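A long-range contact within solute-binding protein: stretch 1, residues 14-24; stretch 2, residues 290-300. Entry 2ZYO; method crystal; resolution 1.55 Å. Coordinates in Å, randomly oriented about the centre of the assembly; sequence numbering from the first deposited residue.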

# COMPACT_ATOMS: atom_id res chain seq x y z
N SER A 14 -24.45 23.95 17.23
CA SER A 14 -25.24 22.72 17.30
C SER A 14 -24.49 21.57 17.97
O SER A 14 -25.03 20.93 18.87
N GLU A 15 -23.26 21.30 17.52
CA GLU A 15 -22.48 20.21 18.11
C GLU A 15 -21.92 20.60 19.47
O GLU A 15 -21.07 21.48 19.59
N GLY A 16 -22.42 19.91 20.50
CA GLY A 16 -21.94 20.10 21.87
C GLY A 16 -20.53 19.58 22.01
O GLY A 16 -20.13 18.63 21.32
N LYS A 17 -19.76 20.20 22.90
CA LYS A 17 -18.38 19.80 23.14
C LYS A 17 -18.35 18.42 23.80
O LYS A 17 -18.95 18.23 24.85
N PRO A 18 -17.65 17.46 23.17
CA PRO A 18 -17.58 16.12 23.76
C PRO A 18 -16.70 16.12 25.00
O PRO A 18 -15.72 16.86 25.07
N ASP A 19 -17.07 15.31 25.99
CA ASP A 19 -16.22 15.13 27.16
C ASP A 19 -14.98 14.34 26.76
O ASP A 19 -13.89 14.53 27.30
N LYS A 20 -15.17 13.44 25.78
CA LYS A 20 -14.12 12.56 25.31
C LYS A 20 -14.32 12.16 23.86
O LYS A 20 -15.45 12.08 23.36
N LEU A 21 -13.21 11.93 23.18
CA LEU A 21 -13.21 11.31 21.86
C LEU A 21 -12.42 10.02 21.98
O LEU A 21 -11.49 9.93 22.79
N VAL A 22 -12.79 9.02 21.19
CA VAL A 22 -12.13 7.72 21.23
C VAL A 22 -11.41 7.45 19.91
O VAL A 22 -11.97 7.68 18.84
N VAL A 23 -10.18 6.97 20.02
CA VAL A 23 -9.34 6.68 18.86
C VAL A 23 -8.84 5.24 18.99
O VAL A 23 -8.36 4.86 20.05
N TRP A 24 -8.98 4.45 17.92
CA TRP A 24 -8.39 3.11 17.88
C TRP A 24 -7.10 3.14 17.07
O TRP A 24 -7.08 3.62 15.94
N SER A 290 -20.10 8.03 15.19
CA SER A 290 -19.61 9.12 16.02
C SER A 290 -20.69 10.17 16.22
O SER A 290 -21.35 10.59 15.26
N LYS A 291 -20.87 10.58 17.47
CA LYS A 291 -21.84 11.62 17.83
C LYS A 291 -21.21 13.01 17.71
O LYS A 291 -21.89 14.02 17.87
N TYR A 292 -19.91 13.04 17.42
CA TYR A 292 -19.17 14.30 17.35
C TYR A 292 -18.32 14.42 16.08
O TYR A 292 -17.10 14.55 16.17
N PRO A 293 -18.97 14.41 14.90
CA PRO A 293 -18.22 14.47 13.64
C PRO A 293 -17.33 15.71 13.49
O PRO A 293 -16.20 15.60 13.03
N LYS A 294 -17.83 16.88 13.90
CA LYS A 294 -17.06 18.12 13.74
C LYS A 294 -15.83 18.16 14.64
O LYS A 294 -14.73 18.49 14.19
N TYR A 295 -16.01 17.84 15.92
CA TYR A 295 -14.90 17.79 16.86
C TYR A 295 -13.91 16.67 16.53
O TYR A 295 -12.70 16.86 16.62
N ALA A 296 -14.43 15.50 16.13
CA ALA A 296 -13.57 14.38 15.75
C ALA A 296 -12.73 14.71 14.52
O ALA A 296 -11.59 14.27 14.41
N THR A 297 -13.30 15.48 13.59
CA THR A 297 -12.59 15.91 12.39
C THR A 297 -11.50 16.93 12.72
O THR A 297 -10.45 16.95 12.07
N GLU A 298 -11.74 17.75 13.74
CA GLU A 298 -10.71 18.65 14.26
C GLU A 298 -9.56 17.85 14.88
O GLU A 298 -8.40 18.18 14.67
N LEU A 299 -9.89 16.80 15.62
CA LEU A 299 -8.87 15.90 16.15
C LEU A 299 -8.09 15.23 15.02
O LEU A 299 -6.86 15.15 15.06
N MET A 300 -8.81 14.77 14.00
CA MET A 300 -8.18 14.12 12.85
C MET A 300 -7.15 15.02 12.18
O MET A 300 -6.07 14.57 11.80

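The contact is anchored by Glu15, whose CA-to-CB bond points toward the second stretch and whose carboxylate reaches the start of the helix formed by residues 293-300. With chi1 and chi2 both t and chi3 at -57°, the carboxylate lies against the first turn, where backbone NH groups have no partner from a preceding turn. Lys294 N donates to Glu15 OE1 (2.9 Å, 159°) and Tyr295 N donates to Glu15 OE2 (2.9 Å, 171°), so the two oxygens engage successive amides. Around it, Glu15 OE1 lies 3.3 Å from Pro293 CD, and Glu15 OE2 is 3.2 Å from Tyr295 CD1, at the edge of that ring. Tyr292, at the N-cap position, is held on its own side by a hydrogen bond from Tyr292 N to Ser290 OG (3.2 Å).

Two waters extend the polar network through the tyrosine hydroxyls. One donates to Glu15 O (3.0 Å from its own O) and hydrogen-bonds Tyr295 OH, its O 2.7 Å away. The other accepts from Asp19 N, donates to Asp19 OD1, and also bonds Tyr292 OH, linking the loop before the strand to the helix start.

Between these tyrosines, both with chi1 m, sits Pro18, buried and C-gamma endo. Pro18 CB lies 3.4 Å from the centroid of the Tyr292 ring, almost on the ring normal, while Pro18 CD lies 3.6 Å from the centroid of the Tyr295 ring; both are CH-pi contacts over a ring face. Lys17 leads away, although Lys17 CB remains 3.7 Å from Tyr295 OH.

Further along, the packing becomes aliphatic. Leu21 (chi1 m, chi2 t) places CD2 4.0 Å from Tyr292 CB and 4.3 Å from Ala296 CB, whereas its CD1 meets Leu299 CD2 at 3.9 Å. Leu299 (chi1 t, chi2 p) also receives Val23 (chi1 t), with Val23 CG2 3.7 Å from Leu299 CD2. The intervening Val22 points away, as strand alternation dictates.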

# COMPACT_ATOMS: atom_id res chain seq x y z
CB SER A 14 -25.75 22.31 15.92
OG SER A 14 -26.64 23.27 15.39
CB GLU A 15 -21.37 19.72 17.17
CG GLU A 15 -20.78 18.38 17.61
CD GLU A 15 -19.83 17.76 16.60
OE1 GLU A 15 -20.24 17.55 15.44
OE2 GLU A 15 -18.68 17.47 16.97
CB LYS A 17 -17.65 20.82 24.01
CG LYS A 17 -16.14 20.60 24.11
CD LYS A 17 -15.49 21.53 25.12
CE LYS A 17 -15.25 22.92 24.55
NZ LYS A 17 -14.66 23.84 25.56
CB PRO A 18 -16.92 15.29 22.65
CG PRO A 18 -16.12 16.27 21.87
CD PRO A 18 -16.90 17.55 21.91
CB ASP A 19 -16.97 14.41 28.29
CG ASP A 19 -17.20 12.94 27.99
OD1 ASP A 19 -18.01 12.63 27.09
OD2 ASP A 19 -16.58 12.09 28.67
CB LYS A 20 -14.02 11.31 26.20
CG LYS A 20 -15.09 10.26 25.96
CD LYS A 20 -14.95 9.08 26.91
CE LYS A 20 -13.76 8.20 26.55
NZ LYS A 20 -13.80 6.90 27.28
CB LEU A 21 -12.60 12.25 20.82
CG LEU A 21 -13.40 13.53 20.54
CD1 LEU A 21 -12.55 14.54 19.77
CD2 LEU A 21 -14.70 13.23 19.79
CB VAL A 22 -13.13 6.57 21.55
CG1 VAL A 22 -12.42 5.22 21.62
CG2 VAL A 22 -13.86 6.84 22.87
CB VAL A 23 -8.13 7.65 18.80
CG1 VAL A 23 -7.15 7.24 17.72
CG2 VAL A 23 -8.60 9.08 18.56
CB TRP A 24 -9.35 2.09 17.27
CG TRP A 24 -10.56 1.77 18.10
CD1 TRP A 24 -10.78 2.10 19.41
CD2 TRP A 24 -11.70 1.02 17.68
NE1 TRP A 24 -12.01 1.62 19.82
CE2 TRP A 24 -12.59 0.95 18.78
CE3 TRP A 24 -12.07 0.41 16.47
CZ2 TRP A 24 -13.82 0.30 18.70
CZ3 TRP A 24 -13.30 -0.24 16.40
CH2 TRP A 24 -14.16 -0.29 17.51
CB SER A 290 -18.37 9.77 15.41
OG SER A 290 -17.95 10.87 16.21
CB LYS A 291 -22.36 11.40 19.25
CG LYS A 291 -23.06 10.06 19.47
CD LYS A 291 -24.51 10.07 19.00
CE LYS A 291 -25.21 8.75 19.31
NZ LYS A 291 -25.15 8.37 20.76
CB TYR A 292 -18.29 14.46 18.60
CG TYR A 292 -19.02 14.25 19.90
CD1 TYR A 292 -19.78 15.27 20.47
CD2 TYR A 292 -18.95 13.03 20.57
CE1 TYR A 292 -20.47 15.08 21.67
CE2 TYR A 292 -19.62 12.82 21.76
CZ TYR A 292 -20.38 13.85 22.31
OH TYR A 292 -21.04 13.64 23.49
CB PRO A 293 -19.32 14.46 12.57
CG PRO A 293 -20.55 14.91 13.28
CD PRO A 293 -20.43 14.36 14.66
CB LYS A 294 -17.94 19.35 13.95
CG LYS A 294 -19.02 19.52 12.89
CD LYS A 294 -19.84 20.77 13.14
CE LYS A 294 -20.93 20.94 12.09
NZ LYS A 294 -21.78 22.13 12.35
CB TYR A 295 -15.40 17.64 18.30
CG TYR A 295 -15.77 18.94 18.97
CD1 TYR A 295 -17.09 19.41 18.96
CD2 TYR A 295 -14.81 19.70 19.64
CE1 TYR A 295 -17.43 20.61 19.59
CE2 TYR A 295 -15.14 20.89 20.27
CZ TYR A 295 -16.45 21.34 20.24
OH TYR A 295 -16.78 22.52 20.87
CB ALA A 296 -14.39 13.12 15.52
CB THR A 297 -13.56 16.45 11.32
OG1 THR A 297 -14.51 15.43 10.99
CG2 THR A 297 -12.83 16.86 10.05
CB GLU A 298 -11.30 19.65 15.25
CG GLU A 298 -12.17 20.70 14.56
CD GLU A 298 -12.94 21.59 15.52
OE1 GLU A 298 -13.08 21.24 16.71
OE2 GLU A 298 -13.43 22.65 15.05
CB LEU A 299 -9.49 14.84 17.08
CG LEU A 299 -8.61 13.69 17.57
CD1 LEU A 299 -7.41 14.16 18.39
CD2 LEU A 299 -9.44 12.71 18.37
CB MET A 300 -9.23 13.69 11.83
CG MET A 300 -8.64 12.87 10.68
SD MET A 300 -9.79 12.57 9.33
CE MET A 300 -10.93 11.41 10.09
O HOH W 1 -19.35 23.23 21.23
O HOH W 2 -19.81 14.09 25.86